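Local coordinates for protein putative siderophore-degrading esterase (Eurofung) (Emericella nidulans, PDB 6GUO) that hydrolyses the ester bonds of the bacterial xenosiderophore enterobactin, a step required for intracellular release of iron, at residues L175-S180 and L200-R205. Sequence-based numbering, arbitrary orientation.
Sequences LFTKPS and LTEARR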
# COMPACT_ATOMS: atom_id res chain seq x y z
N LEU A 175 -10.27 -21.74 4.42
CA LEU A 175 -11.42 -21.56 5.32
C LEU A 175 -12.43 -22.73 5.26
O LEU A 175 -12.82 -23.26 6.30
CB LEU A 175 -12.15 -20.24 5.02
CG LEU A 175 -13.49 -19.97 5.70
CD1 LEU A 175 -13.36 -19.99 7.21
CD2 LEU A 175 -14.07 -18.65 5.23
N PHE A 176 -12.84 -23.11 4.06
CA PHE A 176 -13.94 -24.07 3.90
C PHE A 176 -13.54 -25.51 4.18
O PHE A 176 -14.39 -26.29 4.61
CB PHE A 176 -14.58 -23.96 2.51
CG PHE A 176 -15.17 -22.60 2.20
CD1 PHE A 176 -15.80 -21.84 3.19
CD2 PHE A 176 -15.11 -22.09 0.91
CE1 PHE A 176 -16.33 -20.59 2.89
CE2 PHE A 176 -15.64 -20.84 0.61
CZ PHE A 176 -16.25 -20.10 1.60
N THR A 177 -12.28 -25.87 3.96
CA THR A 177 -11.81 -27.26 4.16
C THR A 177 -10.98 -27.48 5.43
O THR A 177 -10.95 -28.60 5.95
CB THR A 177 -11.01 -27.75 2.93
OG1 THR A 177 -9.80 -27.00 2.80
CG2 THR A 177 -11.84 -27.62 1.66
N LYS A 178 -10.30 -26.44 5.91
CA LYS A 178 -9.48 -26.53 7.11
C LYS A 178 -9.62 -25.22 7.91
O LYS A 178 -8.65 -24.48 8.06
CB LYS A 178 -8.02 -26.85 6.72
CG LYS A 178 -7.18 -27.50 7.82
CD LYS A 178 -5.93 -28.18 7.28
CE LYS A 178 -4.78 -27.21 7.03
NZ LYS A 178 -3.55 -27.89 6.53
N PRO A 179 -10.83 -24.94 8.44
CA PRO A 179 -11.13 -23.64 9.06
C PRO A 179 -10.25 -23.23 10.25
O PRO A 179 -10.12 -22.04 10.53
CB PRO A 179 -12.60 -23.76 9.49
CG PRO A 179 -12.90 -25.21 9.48
CD PRO A 179 -12.02 -25.81 8.43
N SER A 180 -9.66 -24.20 10.95
CA SER A 180 -8.73 -23.91 12.05
C SER A 180 -7.32 -23.51 11.61
O SER A 180 -6.51 -23.14 12.47
CB SER A 180 -8.65 -25.10 13.01
OG SER A 180 -9.92 -25.38 13.56
N LEU A 200 -17.78 -22.85 -4.49
CA LEU A 200 -19.11 -22.81 -3.88
C LEU A 200 -19.60 -24.18 -3.39
O LEU A 200 -20.36 -24.26 -2.43
CB LEU A 200 -20.13 -22.17 -4.83
CG LEU A 200 -19.82 -20.74 -5.28
CD1 LEU A 200 -20.99 -20.19 -6.09
CD2 LEU A 200 -19.49 -19.81 -4.12
N THR A 201 -19.15 -25.25 -4.05
CA THR A 201 -19.35 -26.61 -3.54
C THR A 201 -18.72 -26.76 -2.16
O THR A 201 -19.35 -27.27 -1.23
CB THR A 201 -18.77 -27.67 -4.50
OG1 THR A 201 -19.25 -27.43 -5.83
CG2 THR A 201 -19.18 -29.09 -4.08
N GLU A 202 -17.48 -26.29 -2.02
CA GLU A 202 -16.78 -26.32 -0.73
C GLU A 202 -17.43 -25.39 0.30
O GLU A 202 -17.54 -25.75 1.47
CB GLU A 202 -15.29 -25.99 -0.90
CG GLU A 202 -14.55 -27.02 -1.74
CD GLU A 202 -13.05 -26.80 -1.78
OE1 GLU A 202 -12.59 -25.67 -1.53
OE2 GLU A 202 -12.32 -27.78 -2.06
N ALA A 203 -17.86 -24.21 -0.14
CA ALA A 203 -18.60 -23.27 0.72
C ALA A 203 -19.85 -23.90 1.33
O ALA A 203 -20.10 -23.77 2.53
CB ALA A 203 -18.98 -22.02 -0.06
N ARG A 204 -20.63 -24.59 0.50
CA ARG A 204 -21.89 -25.21 0.94
C ARG A 204 -21.67 -26.42 1.85
O ARG A 204 -22.46 -26.65 2.76
CB ARG A 204 -22.78 -25.55 -0.26
CG ARG A 204 -23.46 -24.30 -0.82
CD ARG A 204 -23.72 -24.38 -2.32
NE ARG A 204 -23.98 -23.04 -2.86
CZ ARG A 204 -24.00 -22.72 -4.16
NH1 ARG A 204 -23.77 -23.64 -5.10
NH2 ARG A 204 -24.24 -21.46 -4.52
N ARG A 205 -20.61 -27.19 1.59
CA ARG A 205 -20.19 -28.26 2.50
C ARG A 205 -19.76 -27.68 3.86
O ARG A 205 -20.10 -28.23 4.91
CB ARG A 205 -19.05 -29.09 1.88
CG ARG A 205 -18.51 -30.22 2.76
CD ARG A 205 -17.63 -31.17 1.97
NE ARG A 205 -16.94 -32.14 2.83
CZ ARG A 205 -15.77 -31.93 3.46
NH1 ARG A 205 -15.11 -30.78 3.36
NH2 ARG A 205 -15.26 -32.91 4.20
O HOH W 1 -15.69 -27.78 2.60
O HOH W 2 -12.32 -30.80 4.58
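In this alpha/beta-hydrolase, Phe176 and Thr177 close the helix 166-177 and pack there against Glu202 and Ala203 of helix 199-208. Ala203 lies over one face of the Phe176 ring: its CA stands 3.7 Å from the ring centroid and 10° off the normal, a CH-pi contact, while Ala203 CB reaches Phe176 CE2 at 3.6 Å. Phe176 CG is anti to its own carbonyl carbon (chi1 -60°), which sets the ring against Ala203; nearer the backbone, Phe176 CB lies 3.6 Å from Glu202 O. Beside the ring, the Thr177 methyl CG2 meets the Glu202 carboxylate, 3.7 Å from Glu202 CD. Thr177 OG1 is bonded to His173 O, one turn back in the same helix, and Glu202 OE1 to His173 ND1. Two waters span the contact. One donates to Phe176 O (2.8 Å) and Glu202 O and accepts from Arg205 NH1; the other, in the guanidinium plane, accepts from Arg205 NH1 and donates to Thr177 O. Phe176 also meets Phe206, with ring planes at about 45°. The contact joins helix 166-177, which leads to strand 184-188 of the central sheet, to helix 199-208, which precedes strand 219-225, and helix 254-268 packs on both through Leu265 on Phe176 and Leu261 on Ala203.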